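Glutathione S-transferase (Lodderomyces elongisporus, PDB 4IVF) binds two glutathione molecules per subunit and, as a homolog in the glutathione S-transferase superfamily, probably acts in glutathione-dependent chemistry. Local coordinates at residues 32-37 against 218-223; 71-76 against 82-87; 109-114 against 178-183; 128-133 against 189-194. All coordinates share one frame; numbering follows the deposited sequence.

Contact 1 (32-37 against 218-223)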
# COMPACT_ATOMS: atom_id res chain seq x y z
N TYR F 32 -6.57 -17.98 16.30
CA TYR F 32 -7.31 -16.75 16.12
C TYR F 32 -8.81 -17.00 16.10
O TYR F 32 -9.26 -18.11 15.86
CB TYR F 32 -6.87 -16.03 14.85
CG TYR F 32 -7.22 -16.71 13.55
CD1 TYR F 32 -6.42 -17.73 13.04
CD2 TYR F 32 -8.33 -16.30 12.81
CE1 TYR F 32 -6.74 -18.34 11.83
CE2 TYR F 32 -8.65 -16.90 11.60
CZ TYR F 32 -7.85 -17.92 11.12
OH TYR F 32 -8.17 -18.51 9.92
N GLU F 33 -9.57 -15.95 16.37
CA GLU F 33 -11.02 -16.04 16.34
C GLU F 33 -11.59 -14.99 15.40
O GLU F 33 -11.07 -13.87 15.31
CB GLU F 33 -11.62 -15.94 17.75
CG GLU F 33 -11.09 -14.79 18.58
CD GLU F 33 -11.48 -14.91 20.04
OE1 GLU F 33 -12.03 -15.96 20.42
OE2 GLU F 33 -11.23 -13.95 20.82
N VAL F 34 -12.65 -15.35 14.69
CA VAL F 34 -13.16 -14.54 13.60
C VAL F 34 -14.49 -13.89 13.96
O VAL F 34 -15.34 -14.51 14.59
CB VAL F 34 -13.32 -15.39 12.33
CG1 VAL F 34 -14.10 -14.65 11.26
CG2 VAL F 34 -11.97 -15.78 11.80
N GLN F 35 -14.64 -12.62 13.59
CA GLN F 35 -15.94 -11.98 13.63
C GLN F 35 -16.23 -11.43 12.25
O GLN F 35 -15.53 -10.54 11.77
CB GLN F 35 -15.99 -10.85 14.68
CG GLN F 35 -17.29 -10.07 14.65
CD GLN F 35 -17.44 -9.07 15.80
OE1 GLN F 35 -16.93 -9.28 16.90
NE2 GLN F 35 -18.15 -7.98 15.53
N LYS F 36 -17.27 -11.94 11.61
CA LYS F 36 -17.56 -11.57 10.23
C LYS F 36 -18.44 -10.33 10.08
O LYS F 36 -19.22 -9.99 10.96
CB LYS F 36 -18.11 -12.76 9.44
CG LYS F 36 -19.25 -13.51 10.10
CD LYS F 36 -19.35 -14.91 9.51
CE LYS F 36 -20.62 -15.61 9.95
NZ LYS F 36 -21.82 -14.99 9.33
N PHE F 37 -18.29 -9.65 8.96
CA PHE F 37 -19.12 -8.49 8.64
C PHE F 37 -19.90 -8.76 7.37
O PHE F 37 -19.36 -9.33 6.40
CB PHE F 37 -18.26 -7.23 8.44
CG PHE F 37 -17.65 -6.71 9.71
CD1 PHE F 37 -16.63 -7.40 10.35
CD2 PHE F 37 -18.09 -5.51 10.26
CE1 PHE F 37 -16.07 -6.92 11.52
CE2 PHE F 37 -17.54 -5.03 11.43
CZ PHE F 37 -16.53 -5.73 12.06
N PHE F 218 -8.74 -19.72 2.74
CA PHE F 218 -9.77 -19.38 1.75
C PHE F 218 -11.18 -19.80 2.21
O PHE F 218 -12.16 -19.35 1.64
CB PHE F 218 -9.44 -19.99 0.39
CG PHE F 218 -8.53 -19.13 -0.46
CD1 PHE F 218 -8.85 -17.80 -0.71
CD2 PHE F 218 -7.36 -19.65 -0.99
CE1 PHE F 218 -8.01 -17.01 -1.47
CE2 PHE F 218 -6.52 -18.87 -1.77
CZ PHE F 218 -6.84 -17.55 -2.01
N GLU F 219 -11.27 -20.65 3.22
CA GLU F 219 -12.56 -21.04 3.79
C GLU F 219 -12.90 -20.22 5.04
O GLU F 219 -13.80 -20.58 5.81
CB GLU F 219 -12.58 -22.53 4.10
CG GLU F 219 -12.28 -23.42 2.90
CD GLU F 219 -11.86 -24.84 3.30
OE1 GLU F 219 -11.75 -25.11 4.51
OE2 GLU F 219 -11.63 -25.68 2.40
N VAL F 220 -12.19 -19.12 5.24
CA VAL F 220 -12.35 -18.28 6.43
C VAL F 220 -12.64 -16.82 6.07
O VAL F 220 -11.78 -16.12 5.55
CB VAL F 220 -11.08 -18.31 7.31
CG1 VAL F 220 -11.19 -17.30 8.45
CG2 VAL F 220 -10.84 -19.72 7.84
N PRO F 221 -13.87 -16.36 6.34
CA PRO F 221 -15.01 -17.17 6.80
C PRO F 221 -15.57 -18.03 5.66
O PRO F 221 -15.26 -17.77 4.50
CB PRO F 221 -16.03 -16.11 7.28
CG PRO F 221 -15.63 -14.85 6.65
CD PRO F 221 -14.15 -14.91 6.40
N PRO F 222 -16.36 -19.07 6.00
CA PRO F 222 -16.82 -20.07 5.03
C PRO F 222 -17.57 -19.50 3.85
O PRO F 222 -18.31 -18.54 3.99
CB PRO F 222 -17.79 -20.93 5.85
CG PRO F 222 -17.35 -20.77 7.25
CD PRO F 222 -16.80 -19.38 7.37
N LYS F 223 -17.35 -20.09 2.68
CA LYS F 223 -18.20 -19.82 1.54
C LYS F 223 -19.56 -20.47 1.80
O LYS F 223 -19.64 -21.59 2.32
CB LYS F 223 -17.57 -20.37 0.26
CG LYS F 223 -18.41 -20.13 -0.99
CD LYS F 223 -17.67 -20.57 -2.27
CE LYS F 223 -17.67 -22.08 -2.44
NZ LYS F 223 -16.78 -22.48 -3.57

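Contact 2 (71-76 against 82-87)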
# COMPACT_ATOMS: atom_id res chain seq x y z
N GLY F 71 -5.59 -3.63 26.32
CA GLY F 71 -6.64 -4.19 25.48
C GLY F 71 -6.08 -4.80 24.21
O GLY F 71 -6.81 -5.35 23.39
N GLY F 72 -4.76 -4.71 24.04
CA GLY F 72 -4.10 -5.30 22.90
C GLY F 72 -3.93 -4.33 21.74
O GLY F 72 -4.53 -3.25 21.72
N LEU F 73 -3.10 -4.72 20.78
CA LEU F 73 -2.84 -3.88 19.62
C LEU F 73 -3.94 -4.02 18.58
O LEU F 73 -4.27 -5.13 18.16
CB LEU F 73 -1.48 -4.22 19.01
CG LEU F 73 -1.03 -3.34 17.85
CD1 LEU F 73 -0.95 -1.89 18.29
CD2 LEU F 73 0.32 -3.85 17.30
N VAL F 74 -4.50 -2.90 18.17
CA VAL F 74 -5.49 -2.88 17.12
C VAL F 74 -4.82 -2.34 15.87
O VAL F 74 -4.22 -1.27 15.89
CB VAL F 74 -6.69 -2.00 17.49
CG1 VAL F 74 -7.70 -1.99 16.37
CG2 VAL F 74 -7.34 -2.50 18.78
N LEU F 75 -4.93 -3.09 14.78
CA LEU F 75 -4.19 -2.77 13.56
C LEU F 75 -5.04 -3.03 12.32
O LEU F 75 -5.63 -4.10 12.17
CB LEU F 75 -2.93 -3.62 13.50
CG LEU F 75 -1.79 -3.19 12.59
CD1 LEU F 75 -1.41 -1.74 12.87
CD2 LEU F 75 -0.60 -4.09 12.85
N SER F 76 -5.07 -2.05 11.43
CA SER F 76 -5.77 -2.17 10.16
C SER F 76 -4.80 -2.04 8.98
O SER F 76 -3.61 -1.75 9.19
CB SER F 76 -6.88 -1.14 10.06
OG SER F 76 -7.89 -1.46 11.00
N LEU F 82 0.02 -7.65 7.67
CA LEU F 82 0.94 -8.68 7.20
C LEU F 82 2.34 -8.47 7.74
O LEU F 82 2.94 -9.39 8.28
CB LEU F 82 0.94 -8.79 5.67
CG LEU F 82 -0.36 -9.43 5.15
CD1 LEU F 82 -0.56 -9.27 3.64
CD2 LEU F 82 -0.44 -10.89 5.58
N GLN F 83 2.85 -7.24 7.61
CA GLN F 83 4.19 -6.88 8.07
C GLN F 83 4.31 -7.13 9.57
O GLN F 83 5.31 -7.68 10.05
CB GLN F 83 4.49 -5.41 7.72
CG GLN F 83 5.95 -5.02 7.70
CD GLN F 83 6.85 -5.95 6.86
OE1 GLN F 83 6.56 -6.24 5.69
NE2 GLN F 83 7.94 -6.42 7.46
N TYR F 84 3.27 -6.75 10.30
CA TYR F 84 3.22 -6.96 11.75
C TYR F 84 3.32 -8.44 12.13
O TYR F 84 4.14 -8.80 12.97
CB TYR F 84 1.95 -6.35 12.37
CG TYR F 84 1.78 -6.80 13.82
CD1 TYR F 84 2.55 -6.25 14.84
CD2 TYR F 84 0.89 -7.82 14.14
CE1 TYR F 84 2.42 -6.70 16.15
CE2 TYR F 84 0.76 -8.27 15.44
CZ TYR F 84 1.52 -7.70 16.44
OH TYR F 84 1.37 -8.17 17.73
N LEU F 85 2.49 -9.28 11.53
CA LEU F 85 2.49 -10.72 11.80
C LEU F 85 3.83 -11.39 11.46
O LEU F 85 4.30 -12.29 12.17
CB LEU F 85 1.35 -11.41 11.04
CG LEU F 85 -0.07 -11.03 11.47
CD1 LEU F 85 -1.11 -11.55 10.46
CD2 LEU F 85 -0.39 -11.51 12.89
N ALA F 86 4.43 -10.96 10.36
CA ALA F 86 5.69 -11.53 9.95
C ALA F 86 6.78 -11.12 10.93
O ALA F 86 7.55 -11.97 11.39
CB ALA F 86 6.02 -11.10 8.53
N ASP F 87 6.85 -9.83 11.27
CA ASP F 87 7.82 -9.35 12.26
C ASP F 87 7.69 -10.09 13.58
O ASP F 87 8.69 -10.49 14.18
CB ASP F 87 7.62 -7.86 12.57
CG ASP F 87 8.00 -6.95 11.42
OD1 ASP F 87 8.65 -7.42 10.44
OD2 ASP F 87 7.66 -5.75 11.50

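Contact 3 (109-114 against 178-183)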
# COMPACT_ATOMS: atom_id res chain seq x y z
N GLU F 109 8.83 -3.94 -1.08
CA GLU F 109 8.48 -3.31 -2.34
C GLU F 109 7.34 -4.03 -3.08
O GLU F 109 6.46 -3.40 -3.65
CB GLU F 109 9.70 -3.20 -3.25
CG GLU F 109 9.35 -2.82 -4.69
CD GLU F 109 10.58 -2.75 -5.58
OE1 GLU F 109 11.70 -2.65 -5.03
OE2 GLU F 109 10.42 -2.78 -6.82
N TYR F 110 7.34 -5.36 -3.06
CA TYR F 110 6.33 -6.09 -3.81
C TYR F 110 5.01 -6.19 -3.02
O TYR F 110 3.92 -6.17 -3.60
CB TYR F 110 6.86 -7.45 -4.26
CG TYR F 110 8.05 -7.36 -5.20
CD1 TYR F 110 8.20 -6.27 -6.05
CD2 TYR F 110 9.02 -8.36 -5.23
CE1 TYR F 110 9.30 -6.18 -6.92
CE2 TYR F 110 10.11 -8.28 -6.08
CZ TYR F 110 10.25 -7.20 -6.92
OH TYR F 110 11.34 -7.13 -7.75
N LEU F 111 5.12 -6.29 -1.70
CA LEU F 111 3.95 -6.17 -0.85
C LEU F 111 3.24 -4.84 -1.08
O LEU F 111 2.04 -4.81 -1.31
CB LEU F 111 4.32 -6.31 0.63
CG LEU F 111 3.16 -5.98 1.60
CD1 LEU F 111 2.01 -6.98 1.46
CD2 LEU F 111 3.62 -5.92 3.05
N ILE F 112 3.99 -3.74 -1.03
CA ILE F 112 3.38 -2.42 -1.22
C ILE F 112 2.78 -2.29 -2.62
O ILE F 112 1.66 -1.78 -2.77
CB ILE F 112 4.37 -1.25 -0.91
CG1 ILE F 112 4.80 -1.27 0.57
CG2 ILE F 112 3.77 0.10 -1.27
CD1 ILE F 112 3.68 -1.49 1.53
N PHE F 113 3.50 -2.79 -3.62
CA PHE F 113 3.00 -2.85 -5.00
C PHE F 113 1.64 -3.55 -5.07
O PHE F 113 0.73 -3.09 -5.74
CB PHE F 113 4.02 -3.56 -5.90
CG PHE F 113 3.60 -3.70 -7.35
CD1 PHE F 113 2.94 -2.67 -8.00
CD2 PHE F 113 3.92 -4.84 -8.07
CE1 PHE F 113 2.57 -2.81 -9.33
CE2 PHE F 113 3.56 -4.98 -9.40
CZ PHE F 113 2.88 -3.95 -10.03
N GLN F 114 1.52 -4.67 -4.37
CA GLN F 114 0.24 -5.37 -4.31
C GLN F 114 -0.85 -4.49 -3.68
O GLN F 114 -1.89 -4.30 -4.28
CB GLN F 114 0.37 -6.71 -3.57
CG GLN F 114 -0.84 -7.63 -3.74
CD GLN F 114 -2.07 -7.13 -2.98
OE1 GLN F 114 -2.00 -6.82 -1.79
NE2 GLN F 114 -3.20 -7.02 -3.68
N ASP F 178 3.81 -12.62 -1.57
CA ASP F 178 3.08 -13.69 -2.26
C ASP F 178 1.68 -13.87 -1.67
O ASP F 178 0.70 -14.01 -2.40
CB ASP F 178 3.84 -15.02 -2.17
CG ASP F 178 5.26 -14.92 -2.70
OD1 ASP F 178 6.16 -14.52 -1.94
OD2 ASP F 178 5.47 -15.23 -3.89
N PHE F 179 1.58 -13.88 -0.35
CA PHE F 179 0.29 -14.12 0.26
C PHE F 179 -0.68 -12.98 -0.00
O PHE F 179 -1.86 -13.21 -0.19
CB PHE F 179 0.45 -14.46 1.74
CG PHE F 179 1.17 -15.76 1.96
CD1 PHE F 179 0.61 -16.95 1.54
CD2 PHE F 179 2.42 -15.78 2.56
CE1 PHE F 179 1.27 -18.16 1.72
CE2 PHE F 179 3.09 -16.97 2.74
CZ PHE F 179 2.52 -18.17 2.31
N ALA F 180 -0.16 -11.76 -0.06
CA ALA F 180 -0.95 -10.59 -0.45
C ALA F 180 -1.53 -10.73 -1.85
O ALA F 180 -2.72 -10.51 -2.06
CB ALA F 180 -0.11 -9.31 -0.34
N LEU F 181 -0.67 -11.07 -2.81
CA LEU F 181 -1.11 -11.20 -4.20
C LEU F 181 -2.15 -12.32 -4.34
O LEU F 181 -3.14 -12.21 -5.08
CB LEU F 181 0.10 -11.46 -5.12
CG LEU F 181 -0.27 -11.63 -6.60
CD1 LEU F 181 -0.88 -10.35 -7.14
CD2 LEU F 181 0.93 -12.05 -7.44
N LEU F 182 -1.94 -13.39 -3.59
CA LEU F 182 -2.76 -14.60 -3.66
C LEU F 182 -4.25 -14.33 -3.37
O LEU F 182 -5.13 -14.91 -4.00
CB LEU F 182 -2.21 -15.64 -2.68
CG LEU F 182 -2.88 -17.01 -2.63
CD1 LEU F 182 -2.86 -17.65 -4.02
CD2 LEU F 182 -2.21 -17.90 -1.60
N GLY F 183 -4.53 -13.45 -2.41
CA GLY F 183 -5.90 -13.14 -2.06
C GLY F 183 -6.67 -12.64 -3.26
O GLY F 183 -7.80 -13.05 -3.48

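Contact 4 (128-133 against 189-194)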
# COMPACT_ATOMS: atom_id res chain seq x y z
N PHE F 128 -16.82 -1.83 -11.36
CA PHE F 128 -17.47 -1.45 -12.61
C PHE F 128 -18.24 -2.59 -13.27
O PHE F 128 -19.15 -2.37 -14.06
CB PHE F 128 -16.49 -0.79 -13.58
CG PHE F 128 -16.23 0.66 -13.25
CD1 PHE F 128 -17.11 1.64 -13.68
CD2 PHE F 128 -15.15 1.03 -12.47
CE1 PHE F 128 -16.90 2.97 -13.36
CE2 PHE F 128 -14.93 2.36 -12.14
CZ PHE F 128 -15.81 3.34 -12.59
N VAL F 129 -17.88 -3.81 -12.90
CA VAL F 129 -18.49 -4.98 -13.49
C VAL F 129 -19.66 -5.48 -12.65
O VAL F 129 -20.70 -5.84 -13.20
CB VAL F 129 -17.44 -6.12 -13.67
CG1 VAL F 129 -18.13 -7.45 -13.88
CG2 VAL F 129 -16.50 -5.79 -14.83
N PHE F 130 -19.50 -5.52 -11.33
CA PHE F 130 -20.47 -6.16 -10.44
C PHE F 130 -21.34 -5.22 -9.61
O PHE F 130 -22.44 -5.59 -9.26
CB PHE F 130 -19.79 -7.11 -9.47
CG PHE F 130 -18.98 -8.17 -10.14
CD1 PHE F 130 -19.61 -9.20 -10.82
CD2 PHE F 130 -17.60 -8.14 -10.09
CE1 PHE F 130 -18.87 -10.18 -11.44
CE2 PHE F 130 -16.85 -9.12 -10.72
CZ PHE F 130 -17.49 -10.14 -11.39
N ALA F 131 -20.83 -4.02 -9.30
CA ALA F 131 -21.46 -3.17 -8.29
C ALA F 131 -22.06 -1.86 -8.81
O ALA F 131 -23.01 -1.35 -8.24
CB ALA F 131 -20.47 -2.87 -7.17
N ALA F 132 -21.49 -1.30 -9.87
CA ALA F 132 -22.01 -0.04 -10.41
C ALA F 132 -23.47 -0.17 -10.84
O ALA F 132 -23.89 -1.20 -11.37
CB ALA F 132 -21.15 0.46 -11.56
N LYS F 133 -24.24 0.89 -10.59
CA LYS F 133 -25.68 0.92 -10.86
C LYS F 133 -25.96 1.17 -12.33
O LYS F 133 -27.08 0.97 -12.80
CB LYS F 133 -26.37 1.99 -10.02
CG LYS F 133 -26.41 1.67 -8.53
CD LYS F 133 -26.67 0.18 -8.33
CE LYS F 133 -27.17 -0.14 -6.93
NZ LYS F 133 -27.72 -1.53 -6.86
N SER F 189 -10.90 -15.20 -11.53
CA SER F 189 -11.87 -16.06 -12.20
C SER F 189 -13.23 -15.38 -12.36
O SER F 189 -13.92 -15.62 -13.35
CB SER F 189 -12.03 -17.38 -11.45
OG SER F 189 -12.54 -17.16 -10.14
N ARG F 190 -13.61 -14.52 -11.41
CA ARG F 190 -14.89 -13.81 -11.51
C ARG F 190 -14.95 -12.89 -12.73
O ARG F 190 -16.03 -12.68 -13.31
CB ARG F 190 -15.19 -13.02 -10.23
CG ARG F 190 -15.40 -13.89 -9.00
CD ARG F 190 -16.02 -13.10 -7.85
NE ARG F 190 -16.22 -13.96 -6.68
CZ ARG F 190 -16.84 -13.57 -5.57
NH1 ARG F 190 -17.31 -12.33 -5.47
NH2 ARG F 190 -17.00 -14.41 -4.55
N LEU F 191 -13.80 -12.35 -13.11
CA LEU F 191 -13.70 -11.50 -14.29
C LEU F 191 -13.41 -12.31 -15.56
O LEU F 191 -13.16 -11.75 -16.62
CB LEU F 191 -12.62 -10.44 -14.11
CG LEU F 191 -12.73 -9.47 -12.93
CD1 LEU F 191 -11.41 -8.73 -12.76
CD2 LEU F 191 -13.91 -8.50 -13.09
N GLU F 192 -13.45 -13.64 -15.45
CA GLU F 192 -13.08 -14.52 -16.56
C GLU F 192 -11.67 -14.26 -17.08
O GLU F 192 -11.37 -14.47 -18.25
CB GLU F 192 -14.12 -14.46 -17.69
CG GLU F 192 -15.46 -14.91 -17.21
CD GLU F 192 -16.51 -15.00 -18.29
OE1 GLU F 192 -16.40 -14.35 -19.35
OE2 GLU F 192 -17.48 -15.73 -18.05
N ILE F 193 -10.80 -13.80 -16.19
CA ILE F 193 -9.39 -13.68 -16.51
C ILE F 193 -8.66 -14.95 -16.06
O ILE F 193 -8.56 -15.23 -14.86
CB ILE F 193 -8.77 -12.44 -15.87
CG1 ILE F 193 -9.36 -11.18 -16.50
CG2 ILE F 193 -7.26 -12.44 -16.04
CD1 ILE F 193 -9.00 -9.90 -15.74
N ASP F 194 -8.19 -15.72 -17.02
CA ASP F 194 -7.48 -16.94 -16.72
C ASP F 194 -6.05 -16.56 -16.35
O ASP F 194 -5.34 -15.98 -17.17
CB ASP F 194 -7.49 -17.86 -17.95
CG ASP F 194 -6.90 -19.23 -17.67
OD1 ASP F 194 -6.40 -19.49 -16.54
OD2 ASP F 194 -6.94 -20.07 -18.59

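Contact 1 (32-37 against 218-223)
Strand 32-36 faces the loop 218-223, and the two backbones come nearest at Lys36 and Pro221, whose CA atoms lie 7.0 Å apart. The strand reaches across with every second side chain: Tyr32, Val34 and Lys36. Val220 takes the first two. The phenol end of Tyr32 comes at Val220 from the opposite direction, and its OH sits 3.6 Å from both Val220 CG1 and Val220 CG2, in front of the fork of the valine. Val220 CG1 lies at the edge of the tyrosine ring, near its plane, so neither face of the ring is used here. Tyr32 CG sits between the backbone N and the carbonyl carbon (chi1 68°), which directs the ring from the strand toward the loop. The same Val220 CG1 also meets Val34 CG2 at 3.8 Å, the two valines meeting aslant. One methyl thus serves two strand residues. The third pair is looser. Lys36 CD passes Pro221 CB at 4.2 Å, and from there the lysine leads its amino group away. The peptide bond between Val220 and Pro221 is cis. The contact is wholly van der Waals, with 188 Å² buried in all. The hydroxyl of Tyr32 finds its polar partner in Glu26 of helix 16-27. The strand is an outermost one of the thioredoxin-like sheet and pairs in parallel with strand 8-12. The loop leaves helix 212-217 of the C-terminal helical domain, and Pro221 also packs on Pro14, just beyond strand 8-12.

Contact 2 (71-76 against 82-87)
Leu73 and Leu75 of strand 73-76 both reach with their CD2 methyls for a single side chain of helix 78-89, that of Tyr84. The tighter half is at the base of the tyrosine. Leu75 CD2 lies 3.4 Å from Tyr84 CB and 3.7 Å from Tyr84 CG, so this methyl fits against the root of the ring. Further out, Leu73 CD2 lies 3.7 Å from Tyr84 CE1, with Tyr84 CD1 and Tyr84 CZ a little farther. Leu73 and Tyr84 point at each other from opposite directions, and both methyls stand oblique to the ring. CG of Tyr84 is anti to the backbone N (chi1 169°), and this carries the ring from the helix along the two leucines. Its hydroxyl bonds to Asp63 of the neighbouring strand 60-63, which fixes the far end of the ring.

Within the two segments the other flank makes no contact; there the second subunit packs instead. Asp87, on this flank, is partly exposed. Gln83 NE2 gives Asp87 OD1 a weak bond of 3.2 Å along the helix. Asp87 OD2 bonds to the hydroxyl of Tyr105 of the second subunit, whose ring also meets the Tyr84 ring edge-to-face. Strand and helix are joined by a short connection, and only 124 Å² is buried between the two segments. The arrangement is that of the thioredoxin-like domain of glutathione transferases, in which the last strand of the sheet leads directly into a helix that packs back on it. Thr78, at the start of that helix, binds glutathione.

Contact 3 (109-114 against 178-183)
Ala180 CB is the point on which two side chains of helix 102-131 converge. Leu111 CD1 touches it at 3.6 Å, and Gln114 OE1 lies 3.4 Å from it. The glutamine also runs over the backbone of the partner helix: its CG is 3.6 Å from Leu181 N, and its CD is 3.6 Å from Ala180 O. Gln114 CG is anti to the backbone N (chi1 -167°), which sends the chain toward helix 176-185 before it bends at chi2 (-72°). The bend lays the amide beside Ala180. Leu181 takes a smaller share, with its CB 4.2 Å from Gln114 CG.

The small alanine lets the side chains of the neighbouring helix come close to the main chain. The axes of the two short segments approach to 8.9 Å and run nearly parallel, at 19°. This is a buried helix-helix pairing within the all-helical C-terminal domain of the glutathione transferase fold.

Farther out, the glutamine amide is held by polar partners. Gln114 NE2 bonds to Asn118, one turn along its own helix, and Gln114 OE1 bonds to Lys20 of helix 16-27. The lysine would be expected to polarise the amide oxygen. Together these bonds fix both ends of the amide, so its turn against Ala180 is set. The side chain of Gln114 is about 6 Å from a bound glutathione and about 5 Å from the side chain of Thr78, a glutathione-binding residue. Leu181 packs outward on Tyr151 and Phe154 of helix 137-159 and on Trp204 of helix 199-209.

Contact 4 (128-133 against 189-194)
The C-terminal part of the long helix 102-131, in the glutathione transferase C-terminal domain, meets the loop that follows helix 176-185. The helix widens to a pi-type turn at 128-131, and Val129 and Phe130 of this turn face the loop. Phe130 carries most of the contact. Its CZ lies 3.5 Å from Arg190 O, which sits at the ring edge, near the ring plane. The same CZ is 3.9 Å from Arg190 CB, the root of the arginine chain. From there the extended arginine chain runs on past the ring, and its guanidinium takes no part in the contact. Leu191 reaches in beside the arginine. Its CD2 lies 3.8 Å from Phe130 CE2, oblique to the ring, and 4.1 Å from Val129 CG2. CG of Leu191 is anti to its carbonyl carbon (chi1 -58°), which turns the tip of the chain toward the helix.

The site lies at the surface, near the glutathione pocket: the Arg190 side chain is about 8 Å from a bound glutathione. Phe230 of the C-terminal ENLYFQ sequence, probably a remnant of the purification tag, meets the Phe130 ring with planes at about 85° and also touches Arg190. Inside the turn, Phe130 is braced by its own neighbour: Val129 CG1 stands 3.5 Å above the ring plane, over the ring centre.

From the N terminus, strand 32-36 opens contact 1, which closes only at the loop 218-223 near the chain's end. The other three nest inside this long loop. Contact 2 closes first and locally, joining strand 73-76 to helix 78-89 in the thioredoxin-like domain. Helix 102-131 then opens contacts 3 and 4 in turn. Contact 3 closes on helix 176-185 and contact 4 on the loop after it, so the two cross, and both stay within the helical domain. Contact 1 joins the two domains. Contacts 2 and 3 also touch, through Leu82 against Ala180 and Leu111, and Phe218 packs on Leu182 between contacts 1 and 3.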